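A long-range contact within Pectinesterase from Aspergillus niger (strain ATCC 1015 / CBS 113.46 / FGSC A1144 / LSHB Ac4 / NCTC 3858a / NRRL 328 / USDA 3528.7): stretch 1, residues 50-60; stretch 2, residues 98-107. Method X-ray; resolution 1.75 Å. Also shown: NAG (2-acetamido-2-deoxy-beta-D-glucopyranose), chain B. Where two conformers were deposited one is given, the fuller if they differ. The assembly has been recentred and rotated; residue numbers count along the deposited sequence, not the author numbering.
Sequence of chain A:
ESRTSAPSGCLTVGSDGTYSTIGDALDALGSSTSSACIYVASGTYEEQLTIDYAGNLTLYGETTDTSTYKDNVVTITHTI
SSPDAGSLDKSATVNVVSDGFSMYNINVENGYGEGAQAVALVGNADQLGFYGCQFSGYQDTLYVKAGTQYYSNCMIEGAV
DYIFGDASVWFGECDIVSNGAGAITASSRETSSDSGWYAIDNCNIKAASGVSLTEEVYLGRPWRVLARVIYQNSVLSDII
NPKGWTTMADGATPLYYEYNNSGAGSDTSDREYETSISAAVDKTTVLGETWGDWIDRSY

Stretch 1 (50-60) TIDYAGNLTLY
Stretch 2 98-107: SDGFSMYNIN

The shortest direct hydrogen bond between the stretches runs from Ser98 OG to Tyr53 O, 2.6 Å. The Ser98 CA-to-CB bond points toward stretch 1, and with chi1 t its OG meets Tyr53 O.

Strands 57-60 and 102-104 run parallel, their directions 10° apart. The register pairs Thr58 with Ser102, Leu59 with Met103, and Tyr60 with Tyr104, at CA-CA distances of 4.7, 4.7 and 4.8 Å. Phi/psi values stay near -120/130. Three backbone hydrogen bonds join the strands: Ser102 N to Leu57 O, 3.1 Å; Leu59 N to Ser102 O, 2.9 Å; Tyr104 N to Leu59 O, 2.9 Å. Leu59 thus uses both its N and O, bonding to the residues before and after its partner Met103, as parallel pairing requires.

Before strand 102-104, Ser98 to Phe101 form a type II turn, closed by a weak Phe101 N to Ser98 O bond of 3.3 Å. Gly100 has phi/psi 78/5; a CB there would lie 2.4 Å from Asn56 OD1.

Waters bridge the stretches beside the turn. Water 2 accepts from Leu57 N (2.9 Å) and donates to Ser98 OG (2.8 Å) and Asp99 O (2.9 Å). Water 3 donates to Gly100 O (2.6 Å) and Leu57 O (3.1 Å).

Thr58, Ser102, Tyr60 and Tyr104 share one sheet face, all with chi1 m. The tyrosine rings are near parallel but slid apart, with planes at 29° and centroids 5.3 Å apart. Thr58 CG2 meets the Tyr104 ring edge at CE1, 3.6 Å.

Leu59 (t, p) and Met103 (t, t, p) occupy the other face. Leu59 CG packs on Ile106 CD1 at 3.6 Å, and Leu59 CD2 on Met103 SD at 3.9 Å. Phe101 (chi1 t, chi2 72°) extends this apolar packing: its CZ is 4.0 Å from Leu59 CB.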

# COMPACT_ATOMS: atom_id res chain seq x y z
N THR A 50 -6.81 15.10 -0.80
CA THR A 50 -6.48 14.75 -2.18
C THR A 50 -5.15 15.39 -2.49
O THR A 50 -5.00 16.61 -2.32
CB THR A 50 -7.56 15.22 -3.17
OG1 THR A 50 -8.79 14.55 -2.86
CG2 THR A 50 -7.15 14.89 -4.61
N ILE A 51 -4.18 14.58 -2.90
CA ILE A 51 -2.83 15.07 -3.23
C ILE A 51 -2.72 15.20 -4.75
O ILE A 51 -2.55 14.20 -5.46
CB ILE A 51 -1.72 14.12 -2.77
CG1 ILE A 51 -1.90 13.64 -1.32
CG2 ILE A 51 -0.34 14.78 -2.93
CD1 ILE A 51 -1.92 14.71 -0.26
N ASP A 52 -2.84 16.43 -5.26
CA ASP A 52 -2.82 16.66 -6.70
C ASP A 52 -1.80 17.71 -7.13
O ASP A 52 -1.91 18.26 -8.21
CB ASP A 52 -4.22 17.04 -7.20
CG ASP A 52 -4.76 18.29 -6.54
OD1 ASP A 52 -3.97 18.98 -5.84
OD2 ASP A 52 -5.96 18.58 -6.70
N TYR A 53 -0.80 17.97 -6.30
CA TYR A 53 0.22 18.96 -6.60
C TYR A 53 0.90 18.64 -7.94
O TYR A 53 1.19 17.47 -8.25
CB TYR A 53 1.24 18.96 -5.45
CG TYR A 53 2.33 19.98 -5.57
CD1 TYR A 53 2.03 21.35 -5.59
CD2 TYR A 53 3.66 19.60 -5.67
CE1 TYR A 53 3.04 22.29 -5.70
CE2 TYR A 53 4.68 20.53 -5.78
CZ TYR A 53 4.36 21.88 -5.80
OH TYR A 53 5.35 22.85 -5.91
N ALA A 54 1.15 19.69 -8.74
CA ALA A 54 1.72 19.54 -10.07
C ALA A 54 3.19 19.16 -10.06
O ALA A 54 3.67 18.51 -10.97
CB ALA A 54 1.51 20.81 -10.89
N GLY A 55 3.92 19.60 -9.04
CA GLY A 55 5.32 19.26 -8.92
C GLY A 55 5.57 17.97 -8.14
O GLY A 55 4.63 17.24 -7.80
N ASN A 56 6.83 17.67 -7.87
CA ASN A 56 7.19 16.50 -7.09
C ASN A 56 7.13 16.83 -5.60
O ASN A 56 7.93 17.62 -5.10
CB ASN A 56 8.57 15.99 -7.46
CG ASN A 56 8.54 15.00 -8.62
OD1 ASN A 56 7.48 14.75 -9.22
ND2 ASN A 56 10.06 14.99 -8.86
N LEU A 57 6.16 16.24 -4.92
CA LEU A 57 5.92 16.49 -3.49
C LEU A 57 6.44 15.32 -2.68
O LEU A 57 6.24 14.15 -3.06
CB LEU A 57 4.42 16.67 -3.23
CG LEU A 57 3.97 16.84 -1.78
CD1 LEU A 57 4.51 18.15 -1.22
CD2 LEU A 57 2.46 16.82 -1.67
N THR A 58 7.11 15.65 -1.57
CA THR A 58 7.45 14.68 -0.53
C THR A 58 6.80 15.07 0.79
O THR A 58 6.91 16.23 1.24
CB THR A 58 8.98 14.57 -0.35
OG1 THR A 58 9.55 14.18 -1.59
CG2 THR A 58 9.33 13.53 0.72
N LEU A 59 6.09 14.12 1.41
CA LEU A 59 5.50 14.31 2.72
C LEU A 59 6.25 13.47 3.77
O LEU A 59 6.35 12.25 3.62
CB LEU A 59 4.04 13.90 2.66
CG LEU A 59 3.07 14.16 3.80
CD1 LEU A 59 2.94 15.64 4.19
CD2 LEU A 59 1.72 13.62 3.36
N TYR A 60 6.80 14.13 4.79
CA TYR A 60 7.59 13.47 5.82
C TYR A 60 6.88 13.52 7.14
O TYR A 60 6.45 14.59 7.55
CB TYR A 60 8.90 14.21 6.06
CG TYR A 60 9.86 14.28 4.93
CD1 TYR A 60 10.62 13.17 4.57
CD2 TYR A 60 10.07 15.47 4.24
CE1 TYR A 60 11.56 13.25 3.55
CE2 TYR A 60 11.01 15.54 3.23
CZ TYR A 60 11.75 14.43 2.89
OH TYR A 60 12.66 14.51 1.87
N SER A 98 -0.90 12.56 -7.78
CA SER A 98 0.23 13.39 -8.16
C SER A 98 1.44 12.50 -8.48
O SER A 98 1.99 11.84 -7.58
CB SER A 98 0.54 14.36 -7.01
OG SER A 98 1.69 15.14 -7.24
N ASP A 99 1.87 12.51 -9.74
CA ASP A 99 3.07 11.76 -10.11
C ASP A 99 4.27 12.10 -9.21
O ASP A 99 4.48 13.25 -8.83
CB ASP A 99 3.48 12.03 -11.56
CG ASP A 99 2.57 11.35 -12.58
OD1 ASP A 99 1.78 10.44 -12.25
OD2 ASP A 99 2.67 11.75 -13.75
N GLY A 100 5.05 11.08 -8.89
CA GLY A 100 6.32 11.27 -8.19
C GLY A 100 6.19 11.54 -6.71
O GLY A 100 7.20 11.82 -6.05
N PHE A 101 4.98 11.48 -6.17
CA PHE A 101 4.76 11.69 -4.74
C PHE A 101 5.54 10.66 -3.91
O PHE A 101 5.61 9.47 -4.28
CB PHE A 101 3.25 11.59 -4.44
CG PHE A 101 2.91 11.72 -2.98
CD1 PHE A 101 2.99 12.94 -2.33
CD2 PHE A 101 2.44 10.61 -2.27
CE1 PHE A 101 2.64 13.06 -0.99
CE2 PHE A 101 2.08 10.72 -0.94
CZ PHE A 101 2.19 11.95 -0.29
N SER A 102 6.12 11.11 -2.81
CA SER A 102 6.76 10.22 -1.84
C SER A 102 6.24 10.53 -0.46
O SER A 102 6.04 11.70 -0.12
CB SER A 102 8.27 10.39 -1.87
OG SER A 102 8.77 10.18 -3.16
N MET A 103 6.01 9.49 0.35
CA MET A 103 5.56 9.69 1.71
C MET A 103 6.42 8.83 2.65
O MET A 103 6.71 7.67 2.34
CB MET A 103 4.07 9.37 1.84
CG MET A 103 3.48 9.72 3.20
SD MET A 103 1.68 9.68 3.21
CE MET A 103 1.34 7.94 3.32
N TYR A 104 6.86 9.44 3.75
CA TYR A 104 7.75 8.80 4.71
C TYR A 104 7.16 8.86 6.09
O TYR A 104 6.85 9.95 6.60
CB TYR A 104 9.11 9.50 4.78
CG TYR A 104 9.97 9.40 3.55
CD1 TYR A 104 9.76 10.24 2.47
CD2 TYR A 104 11.01 8.45 3.45
CE1 TYR A 104 10.53 10.15 1.34
CE2 TYR A 104 11.81 8.38 2.32
CZ TYR A 104 11.55 9.25 1.28
OH TYR A 104 12.28 9.21 0.13
N ASN A 105 7.04 7.69 6.72
CA ASN A 105 6.71 7.60 8.15
C ASN A 105 5.41 8.28 8.57
O ASN A 105 5.37 9.05 9.54
CB ASN A 105 7.90 8.14 8.96
CG ASN A 105 9.19 7.50 8.56
OD1 ASN A 105 10.09 8.16 8.02
ND2 ASN A 105 9.30 6.21 8.80
N ILE A 106 4.35 7.98 7.82
CA ILE A 106 3.00 8.47 8.10
C ILE A 106 2.05 7.28 8.17
O ILE A 106 2.17 6.35 7.36
CB ILE A 106 2.57 9.51 7.05
CG1 ILE A 106 3.43 10.77 7.27
CG2 ILE A 106 1.07 9.78 7.14
CD1 ILE A 106 2.91 12.05 6.73
N ASN A 107 1.15 7.29 9.14
CA ASN A 107 0.07 6.31 9.21
C ASN A 107 -1.19 6.90 8.56
O ASN A 107 -1.53 8.05 8.84
CB ASN A 107 -0.29 5.95 10.65
CG ASN A 107 0.88 5.42 11.44
OD1 ASN A 107 1.88 4.97 10.89
ND2 ASN A 107 0.76 5.48 12.74
C1 NAG B . 10.35 14.67 -10.93
C2 NAG B . 11.71 15.30 -11.17
C3 NAG B . 12.41 14.40 -12.18
C4 NAG B . 12.44 12.95 -11.66
C5 NAG B . 11.11 12.48 -11.06
C6 NAG B . 11.23 11.20 -10.25
C7 NAG B . 11.94 17.75 -10.83
C8 NAG B . 11.71 19.13 -11.37
N2 NAG B . 11.55 16.70 -11.58
O3 NAG B . 13.71 14.90 -12.45
O4 NAG B . 12.83 12.06 -12.70
O5 NAG B . 10.56 13.47 -10.22
O6 NAG B . 9.95 10.76 -9.85
O7 NAG B . 12.46 17.64 -9.72
O HOH W 1 3.38 15.62 -9.82
O HOH W 2 4.24 14.49 -6.24
O HOH W 3 8.81 12.84 -4.23
O HOH W 4 13.64 12.17 0.14